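PDB 2INC: toluene, o-xylene monooxygenase oxygenase subunit, which probably forms part of the hydroxylase of a toluene and o-xylene oxidising monooxygenase, as a helical subunit of the ferritin-like superfamily in a six-chain assembly. Local coordinates for residues L81-D84 with G85-S88; G239-L242 with L243-A247; D95-D99 with R100-Q104. All blocks are in the same frame, centred on the assembly; numbering follows the deposited sequence.

Contact 1: residues L81-D84 with G85-S88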
ATOM      1  N   LEU B  81      10.706   2.330  -7.905  1.00 35.72           N
ATOM      2  CA  LEU B  81      10.872   0.913  -7.600  1.00 37.01           C
ATOM      3  C   LEU B  81      12.257   0.405  -8.025  1.00 36.59           C
ATOM      4  O   LEU B  81      12.943  -0.286  -7.265  1.00 37.56           O
ATOM      5  CB  LEU B  81       9.813   0.046  -8.287  1.00 36.78           C
ATOM      6  CG  LEU B  81       8.459  -0.010  -7.596  1.00 42.36           C
ATOM      7  CD1 LEU B  81       7.462  -0.711  -8.544  1.00 44.35           C
ATOM      8  CD2 LEU B  81       8.584  -0.788  -6.273  1.00 44.22           C
ATOM      9  N   LEU B  82      12.661   0.759  -9.231  1.00 36.76           N
ATOM     10  CA  LEU B  82      13.904   0.269  -9.816  1.00 36.74           C
ATOM     11  C   LEU B  82      15.051   0.814  -9.002  1.00 36.39           C
ATOM     12  O   LEU B  82      15.963   0.079  -8.589  1.00 35.51           O
ATOM     13  CB  LEU B  82      14.013   0.789 -11.252  1.00 37.10           C
ATOM     14  CG  LEU B  82      15.019   0.219 -12.276  1.00 39.51           C
ATOM     15  CD1 LEU B  82      15.510   1.329 -13.165  1.00 38.15           C
ATOM     16  CD2 LEU B  82      16.151  -0.536 -11.759  1.00 45.79           C
ATOM     17  N   GLN B  83      15.015   2.120  -8.771  1.00 35.26           N
ATOM     18  CA  GLN B  83      16.151   2.764  -8.110  1.00 35.33           C
ATOM     19  C   GLN B  83      16.242   2.557  -6.606  1.00 35.10           C
ATOM     20  O   GLN B  83      17.334   2.600  -6.040  1.00 36.08           O
ATOM     21  CB  GLN B  83      16.222   4.239  -8.456  1.00 34.38           C
ATOM     22  CG  GLN B  83      16.475   4.507  -9.917  1.00 33.13           C
ATOM     23  CD  GLN B  83      17.817   4.008 -10.412  1.00 40.10           C
ATOM     24  OE1 GLN B  83      18.026   2.811 -10.560  1.00 42.87           O
ATOM     25  NE2 GLN B  83      18.711   4.930 -10.751  1.00 36.58           N
ATOM     26  N   ASP B  84      15.114   2.321  -5.945  1.00 34.48           N
ATOM     27  CA  ASP B  84      15.195   1.856  -4.576  1.00 34.87           C
ATOM     28  C   ASP B  84      15.876   0.476  -4.514  1.00 34.66           C
ATOM     29  O   ASP B  84      16.644   0.226  -3.607  1.00 35.95           O
ATOM     30  CB  ASP B  84      13.810   1.825  -3.937  1.00 35.68           C
ATOM     31  CG  ASP B  84      13.859   1.529  -2.485  1.00 38.59           C
ATOM     32  OD1 ASP B  84      14.468   2.325  -1.702  1.00 39.82           O
ATOM     33  OD2 ASP B  84      13.247   0.519  -2.120  1.00 40.50           O
ATOM     34  N   GLY B  85      15.629  -0.429  -5.471  1.00 34.15           N
ATOM     35  CA  GLY B  85      16.409  -1.708  -5.461  1.00 33.64           C
ATOM     36  C   GLY B  85      17.909  -1.475  -5.646  1.00 33.30           C
ATOM     37  O   GLY B  85      18.740  -1.945  -4.863  1.00 34.75           O
ATOM     38  N   GLN B  86      18.271  -0.695  -6.651  1.00 31.97           N
ATOM     39  CA  GLN B  86      19.673  -0.348  -6.925  1.00 33.11           C
ATOM     40  C   GLN B  86      20.337   0.403  -5.784  1.00 33.10           C
ATOM     41  O   GLN B  86      21.543   0.199  -5.533  1.00 34.14           O
ATOM     42  CB  GLN B  86      19.744   0.474  -8.221  1.00 33.32           C
ATOM     43  CG  GLN B  86      19.358  -0.384  -9.445  1.00 35.47           C
ATOM     44  CD  GLN B  86      20.336  -1.553  -9.659  1.00 41.37           C
ATOM     45  OE1 GLN B  86      21.555  -1.350  -9.744  1.00 40.02           O
ATOM     46  NE2 GLN B  86      19.803  -2.774  -9.744  1.00 37.71           N
ATOM     47  N   GLU B  87      19.604   1.288  -5.100  1.00 31.92           N
ATOM     48  CA  GLU B  87      20.183   1.964  -3.924  1.00 33.15           C
ATOM     49  C   GLU B  87      20.305   1.049  -2.727  1.00 34.47           C
ATOM     50  O   GLU B  87      21.160   1.300  -1.895  1.00 34.76           O
ATOM     51  CB  GLU B  87      19.416   3.215  -3.484  1.00 33.71           C
ATOM     52  CG  GLU B  87      19.645   4.424  -4.367  1.00 35.71           C
ATOM     53  CD  GLU B  87      21.138   4.881  -4.454  1.00 37.22           C
ATOM     54  OE1 GLU B  87      21.885   4.338  -5.301  1.00 34.43           O
ATOM     55  OE2 GLU B  87      21.535   5.812  -3.687  1.00 41.27           O
ATOM     56  N   SER B  88      19.435   0.021  -2.608  1.00 32.93           N
ATOM     57  CA  SER B  88      19.608  -0.969  -1.519  1.00 33.95           C
ATOM     58  C   SER B  88      20.923  -1.674  -1.771  1.00 31.96           C
ATOM     59  O   SER B  88      21.627  -2.023  -0.848  1.00 31.06           O
ATOM     60  CB  SER B  88      18.487  -2.004  -1.539  1.00 34.40           C
ATOM     61  OG  SER B  88      17.260  -1.398  -1.157  1.00 39.26           O
TER
HETATM   62  O   HOH W   1      16.414  -2.492  -9.017  1.00 48.91           O
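Ser88 folds back on Asp84 one turn earlier in the helix. Its OG donates to Asp84 O at 3.0 Å. Ser88 N donates to the same oxygen, so two bonds grip Asp84 O. They reach it from opposite faces of the carbonyl plane. The hydroxyl can do this because OG lies beside its own backbone N and anti to the carbonyl carbon (chi1 -69°).

Along another side of the turn, Gln86 lies against two earlier side chains. Its CG is 3.6 Å from Gln83 OE1 and 4.0 Å from Leu82 CD2. The Gln83 and Gln86 chains cross at a slant, both bent at chi2, and their amide planes are only 16° apart. A water donates to Leu82 O at 2.6 Å and accepts a weak bond from Gln86 NE2. Leu82 O also takes the backbone N-H of Gln86. Glu87 N donates to Gln83 O at 2.8 Å, and Glu87 CG packs 3.4 Å from that oxygen. Gly85 N bonds to Leu81 O.

Three polar ends have their main partners outside this turn. Gln83 NE2 bonds to Asp253, and Glu87 OE1 forms a salt bridge with Arg157. Asp84 OD2 pairs with a basic side chain on the chain of another protein. Ser88 packs on Ser88 of the second copy of this protein, so this turn also lies at the interface between the two copies.

The i to i+4 backbone bonds are those of a regular alpha helix, with a serine hydroxyl doubling one of them. Helix 76-99 packs against helices 142-172 and 241-268 of the subunit, consistent with the helical bundle of the ferritin-like superfamily.

Contact 2: residues G239-L242 with L243-A247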
ATOM      1  N   GLY B 239      42.856  -2.579  -6.164  1.00 46.67           N
ATOM      2  CA  GLY B 239      42.386  -3.020  -4.850  1.00 45.33           C
ATOM      3  C   GLY B 239      41.130  -2.335  -4.343  1.00 45.46           C
ATOM      4  O   GLY B 239      40.589  -2.736  -3.291  1.00 45.83           O
ATOM      5  N   ASP B 240      40.640  -1.331  -5.089  1.00 43.69           N
ATOM      6  CA  ASP B 240      39.485  -0.548  -4.640  1.00 42.97           C
ATOM      7  C   ASP B 240      38.235  -1.271  -5.098  1.00 43.00           C
ATOM      8  O   ASP B 240      37.680  -0.951  -6.150  1.00 43.07           O
ATOM      9  CB  ASP B 240      39.513   0.876  -5.205  1.00 43.30           C
ATOM     10  CG  ASP B 240      38.558   1.818  -4.468  1.00 42.98           C
ATOM     11  OD1 ASP B 240      37.521   1.364  -3.915  1.00 41.16           O
ATOM     12  OD2 ASP B 240      38.835   3.028  -4.407  1.00 38.26           O
ATOM     13  N   THR B 241      37.778  -2.261  -4.337  1.00 41.53           N
ATOM     14  CA  THR B 241      36.647  -2.990  -4.869  1.00 40.45           C
ATOM     15  C   THR B 241      35.375  -2.142  -4.807  1.00 38.77           C
ATOM     16  O   THR B 241      34.541  -2.277  -5.684  1.00 37.90           O
ATOM     17  CB  THR B 241      36.487  -4.478  -4.327  1.00 42.11           C
ATOM     18  OG1 THR B 241      35.209  -4.675  -3.703  1.00 44.40           O
ATOM     19  CG2 THR B 241      37.646  -4.888  -3.430  1.00 39.99           C
ATOM     20  N   LEU B 242      35.252  -1.245  -3.821  1.00 36.95           N
ATOM     21  CA  LEU B 242      34.054  -0.421  -3.709  1.00 36.77           C
ATOM     22  C   LEU B 242      33.890   0.375  -5.015  1.00 36.60           C
ATOM     23  O   LEU B 242      32.870   0.261  -5.714  1.00 36.46           O
ATOM     24  CB  LEU B 242      34.131   0.500  -2.453  1.00 36.45           C
ATOM     25  CG  LEU B 242      32.853   1.114  -1.888  1.00 35.60           C
ATOM     26  CD1 LEU B 242      33.099   1.533  -0.485  1.00 42.27           C
ATOM     27  CD2 LEU B 242      32.563   2.343  -2.678  1.00 40.11           C
ATOM     28  N   LEU B 243      34.908   1.144  -5.399  1.00 35.45           N
ATOM     29  CA  LEU B 243      34.732   2.025  -6.571  1.00 34.44           C
ATOM     30  C   LEU B 243      34.517   1.173  -7.837  1.00 34.77           C
ATOM     31  O   LEU B 243      33.717   1.510  -8.720  1.00 33.37           O
ATOM     32  CB  LEU B 243      35.932   2.967  -6.718  1.00 35.41           C
ATOM     33  CG  LEU B 243      35.814   3.970  -7.894  1.00 37.12           C
ATOM     34  CD1 LEU B 243      34.470   4.695  -7.952  1.00 35.95           C
ATOM     35  CD2 LEU B 243      36.958   4.905  -7.836  1.00 34.59           C
ATOM     36  N   GLY B 244      35.211   0.044  -7.917  1.00 34.09           N
ATOM     37  CA  GLY B 244      35.033  -0.889  -9.051  1.00 33.75           C
ATOM     38  C   GLY B 244      33.548  -1.199  -9.132  1.00 33.97           C
ATOM     39  O   GLY B 244      32.942  -1.032 -10.172  1.00 34.32           O
ATOM     40  N   LEU B 245      32.944  -1.559  -8.007  1.00 33.13           N
ATOM     41  CA  LEU B 245      31.500  -1.893  -8.022  1.00 34.40           C
ATOM     42  C   LEU B 245      30.551  -0.710  -8.193  1.00 33.42           C
ATOM     43  O   LEU B 245      29.542  -0.835  -8.875  1.00 34.23           O
ATOM     44  CB  LEU B 245      31.127  -2.685  -6.766  1.00 33.05           C
ATOM     45  CG  LEU B 245      31.745  -4.080  -6.712  1.00 35.49           C
ATOM     46  CD1 LEU B 245      31.492  -4.684  -5.327  1.00 34.21           C
ATOM     47  CD2 LEU B 245      31.183  -5.000  -7.822  1.00 36.12           C
ATOM     48  N   LEU B 246      30.854   0.396  -7.511  1.00 32.30           N
ATOM     49  CA  LEU B 246      30.088   1.635  -7.601  1.00 32.65           C
ATOM     50  C   LEU B 246      29.989   2.108  -9.063  1.00 34.20           C
ATOM     51  O   LEU B 246      28.894   2.471  -9.541  1.00 35.02           O
ATOM     52  CB  LEU B 246      30.771   2.721  -6.752  1.00 33.08           C
ATOM     53  CG  LEU B 246      30.031   4.065  -6.690  1.00 31.99           C
ATOM     54  CD1 LEU B 246      28.567   3.776  -6.231  1.00 30.74           C
ATOM     55  CD2 LEU B 246      30.737   5.079  -5.695  1.00 31.81           C
ATOM     56  N   ALA B 247      31.114   2.116  -9.775  1.00 32.93           N
ATOM     57  CA  ALA B 247      31.147   2.621 -11.127  1.00 33.17           C
ATOM     58  C   ALA B 247      30.336   1.712 -12.047  1.00 34.26           C
ATOM     59  O   ALA B 247      29.616   2.157 -12.962  1.00 33.68           O
ATOM     60  CB  ALA B 247      32.645   2.760 -11.606  1.00 33.52           C
TER
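Asp240 caps Leu243 at the start of helix 241-268. It is the N-cap residue, just after the Schellman motif at Gly239 that ends helix 208-237. Gly239 has positive phi (98°). At its backbone angles a CB would jam against the carbonyl O of the residue before, which calls for glycine. Asp240 itself is the centre of an inverse gamma turn.

The capping bond runs from Leu243 N to Asp240 OD1 at 3.0 Å and is nearly straight, 172° at the hydrogen. The N-H comes from above the carboxylate plane. CG lies anti to the backbone N of Asp240 (chi1 -164°), which brings OD1 to the N-H of Leu243. Leu243 CB sits 3.6 Å from Asp240 CG, beside the carboxylate. OD2 is bonded to Trp110 NE1, so both carboxylate oxygens are bonded. With an alanine here both acceptors go, and Leu243 N would probably lose its cap and Trp110 NE1 this partner.

Backbone bonds continue the turn. Gly244 N donates to Asp240 O, Leu245 N to Thr241 O, and Leu246 N to Leu242 O.

The apolar contact within the turn joins Leu242 CD2 and Leu246 CD2, 4.5 Å apart. Leu242 also packs on Phe94 and Leu97 of helix 76-99, and Leu246 on His161 of helix 142-172. Leu245 meets Tyr89 and Leu93, and Arg100 of the second copy of this protein.

Thr241 and Leu245 lie side by side and point the same way. Thr241 OG1 is buried with no hydrogen-bond partner in the model, and its neighbour across this turn is Leu245 CD1 at 4.1 Å.

Contact 3: residues D95-D99 with R100-Q104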
ATOM      1  N   ASP B  95      27.751   0.116   3.288  1.00 34.09           N
ATOM      2  CA  ASP B  95      27.633  -0.246   4.702  1.00 34.59           C
ATOM      3  C   ASP B  95      28.573  -1.396   4.972  1.00 34.26           C
ATOM      4  O   ASP B  95      29.309  -1.389   5.915  1.00 33.84           O
ATOM      5  CB  ASP B  95      26.195  -0.637   4.990  1.00 33.84           C
ATOM      6  CG  ASP B  95      25.921  -1.010   6.434  1.00 39.74           C
ATOM      7  OD1 ASP B  95      26.566  -0.475   7.376  1.00 39.75           O
ATOM      8  OD2 ASP B  95      24.912  -1.751   6.622  1.00 43.45           O
ATOM      9  N   GLN B  96      28.527  -2.423   4.133  1.00 35.24           N
ATOM     10  CA  GLN B  96      29.248  -3.647   4.441  1.00 35.51           C
ATOM     11  C   GLN B  96      30.769  -3.529   4.198  1.00 37.12           C
ATOM     12  O   GLN B  96      31.571  -4.122   4.931  1.00 38.14           O
ATOM     13  CB  GLN B  96      28.496  -4.829   3.761  1.00 35.44           C
ATOM     14  CG  GLN B  96      27.109  -4.901   4.522  1.00 36.43           C
ATOM     15  CD  GLN B  96      26.339  -6.182   4.370  1.00 39.54           C
ATOM     16  OE1 GLN B  96      26.907  -7.246   4.471  1.00 41.87           O
ATOM     17  NE2 GLN B  96      24.982  -6.071   4.188  1.00 39.18           N
ATOM     18  N   LEU B  97      31.181  -2.667   3.261  1.00 36.96           N
ATOM     19  CA  LEU B  97      32.607  -2.502   2.985  1.00 35.97           C
ATOM     20  C   LEU B  97      33.243  -1.608   4.069  1.00 36.85           C
ATOM     21  O   LEU B  97      34.389  -1.844   4.460  1.00 37.39           O
ATOM     22  CB  LEU B  97      32.857  -2.028   1.530  1.00 36.92           C
ATOM     23  CG  LEU B  97      32.714  -3.173   0.503  1.00 36.28           C
ATOM     24  CD1 LEU B  97      32.766  -2.659  -0.937  1.00 39.26           C
ATOM     25  CD2 LEU B  97      33.806  -4.205   0.698  1.00 37.91           C
ATOM     26  N   ASN B  98      32.490  -0.654   4.615  1.00 35.73           N
ATOM     27  CA  ASN B  98      32.963   0.131   5.730  1.00 38.54           C
ATOM     28  C   ASN B  98      33.180  -0.803   6.921  1.00 40.11           C
ATOM     29  O   ASN B  98      34.164  -0.680   7.687  1.00 40.40           O
ATOM     30  CB  ASN B  98      31.926   1.165   6.094  1.00 37.70           C
ATOM     31  CG  ASN B  98      32.235   1.850   7.353  1.00 39.80           C
ATOM     32  OD1 ASN B  98      32.971   2.847   7.387  1.00 43.72           O
ATOM     33  ND2 ASN B  98      31.725   1.339   8.407  1.00 33.41           N
ATOM     34  N   ASP B  99      32.275  -1.767   7.052  1.00 41.46           N
ATOM     35  CA  ASP B  99      32.334  -2.706   8.182  1.00 44.38           C
ATOM     36  C   ASP B  99      33.597  -3.490   8.583  1.00 46.23           C
ATOM     37  O   ASP B  99      34.162  -3.177   9.611  1.00 48.56           O
ATOM     38  CB  ASP B  99      31.136  -3.670   8.207  1.00 43.38           C
ATOM     39  CG  ASP B  99      29.916  -3.114   8.947  1.00 43.64           C
ATOM     40  OD1 ASP B  99      28.839  -3.681   8.686  1.00 44.19           O
ATOM     41  OD2 ASP B  99      29.984  -2.153   9.783  1.00 40.64           O
ATOM     42  N   ARG B 100      34.117  -4.482   7.889  1.00 48.00           N
ATOM     43  CA  ARG B 100      35.070  -4.508   6.791  1.00 47.48           C
ATOM     44  C   ARG B 100      36.352  -3.679   6.778  1.00 46.69           C
ATOM     45  O   ARG B 100      37.424  -4.256   6.653  1.00 46.32           O
ATOM     46  CB  ARG B 100      34.518  -4.758   5.443  1.00 48.44           C
ATOM     47  CG  ARG B 100      35.553  -5.466   4.668  1.00 50.57           C
ATOM     48  CD  ARG B 100      34.967  -6.656   4.013  1.00 53.19           C
ATOM     49  NE  ARG B 100      35.474  -6.726   2.669  1.00 56.61           N
ATOM     50  CZ  ARG B 100      35.235  -7.731   1.840  1.00 58.30           C
ATOM     51  NH1 ARG B 100      35.739  -7.695   0.610  1.00 58.96           N
ATOM     52  NH2 ARG B 100      34.510  -8.764   2.259  1.00 58.31           N
ATOM     53  N   GLY B 101      36.263  -2.360   6.874  1.00 45.95           N
ATOM     54  CA  GLY B 101      37.476  -1.536   6.830  1.00 44.69           C
ATOM     55  C   GLY B 101      38.169  -1.457   5.468  1.00 43.96           C
ATOM     56  O   GLY B 101      39.390  -1.287   5.409  1.00 42.46           O
ATOM     57  N   HIS B 102      37.390  -1.551   4.378  1.00 42.60           N
ATOM     58  CA  HIS B 102      37.895  -1.442   2.995  1.00 41.89           C
ATOM     59  C   HIS B 102      38.813  -0.220   2.710  1.00 42.20           C
ATOM     60  O   HIS B 102      39.835  -0.320   2.029  1.00 41.64           O
ATOM     61  CB  HIS B 102      36.667  -1.404   2.059  1.00 41.50           C
ATOM     62  CG  HIS B 102      36.968  -0.985   0.661  1.00 40.60           C
ATOM     63  ND1 HIS B 102      37.116   0.341   0.284  1.00 37.82           N
ATOM     64  CD2 HIS B 102      37.146  -1.720  -0.460  1.00 39.38           C
ATOM     65  CE1 HIS B 102      37.408   0.396  -1.003  1.00 40.32           C
ATOM     66  NE2 HIS B 102      37.402  -0.836  -1.487  1.00 38.10           N
ATOM     67  N   ASP B 103      38.446   0.949   3.222  1.00 42.84           N
ATOM     68  CA  ASP B 103      39.177   2.153   2.861  1.00 43.27           C
ATOM     69  C   ASP B 103      40.557   2.155   3.488  1.00 43.97           C
ATOM     70  O   ASP B 103      41.509   2.663   2.881  1.00 41.82           O
ATOM     71  CB  ASP B 103      38.390   3.412   3.267  1.00 43.85           C
ATOM     72  CG  ASP B 103      37.138   3.627   2.380  1.00 44.49           C
ATOM     73  OD1 ASP B 103      36.305   4.466   2.761  1.00 46.85           O
ATOM     74  OD2 ASP B 103      36.994   2.933   1.336  1.00 44.45           O
ATOM     75  N   GLN B 104      40.633   1.601   4.711  1.00 45.08           N
ATOM     76  CA  GLN B 104      41.899   1.431   5.473  1.00 46.09           C
ATOM     77  C   GLN B 104      42.907   0.556   4.754  1.00 44.81           C
ATOM     78  O   GLN B 104      44.095   0.661   5.012  1.00 45.35           O
ATOM     79  CB  GLN B 104      41.602   0.856   6.884  1.00 47.11           C
ATOM     80  CG  GLN B 104      40.904   1.848   7.881  1.00 55.47           C
ATOM     81  CD  GLN B 104      39.385   2.173   7.594  1.00 64.97           C
ATOM     82  OE1 GLN B 104      38.861   3.208   8.062  1.00 67.95           O
ATOM     83  NE2 GLN B 104      38.688   1.289   6.837  1.00 67.63           N
TER
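Leu97 and Arg100 lie side by side at the C-terminal end of helix 76-99, pointing the same way. The helix closes here in a Schellman motif, with Gly101 as the C-prime residue. His102 N donates to Leu97 O at 3.0 Å, and Gly101 N to Asn98 O at 2.8 Å. The second donor stands above the carbonyl plane. Positive phi at Gly101 (71°) favours glycine.

Arg100 CB sits 3.1 Å from both Gln96 O and Leu97 O at the helix end. Bends at chi2 and chi3 bring the guanidinium beside Leu97, whose CD2 is 3.6 Å from Arg100 NE. Arg100 also packs on Gln248 of the second copy of this protein.

Leu97 CD2 also lies obliquely to the His102 ring, and the two CB atoms are 3.9 Å apart. CG of His102 is anti to its backbone N (chi1 167°), which turns the ring to Leu242 of helix 241-268.

Side chains also bond within the loop. Gln104 NE2 donates to Gly101 O at 3.0 Å, from above the carbonyl plane. Asp103 OD1 forms a salt bridge with Arg165. The other oxygen, Asp103 OD2, accepts from His102 ND1 at 2.8 Å on its anti side, in the imidazole plane but somewhat out of the carboxylate plane.

Contacts 1 and 3 share helix 76-99, and their centres are 21 Å apart. Contact 1 lies within the helix, while contact 3 ends it and leads into the loop before helix 108-117. Contact 2 comes last along the chain, at the start of helix 241-268. Its centre is 19 Å from that of contact 1, with nearest atoms about 7 Å apart. The centres of contacts 2 and 3 are 12 Å apart, and the two touch: His102 packs on the start of helix 241-268, with its CE1 3.1 Å from Asp240 OD1. One helix end thus meets one helix start. All three contacts reach the second subunit, so this side of the bundle belongs to the interface between the two copies.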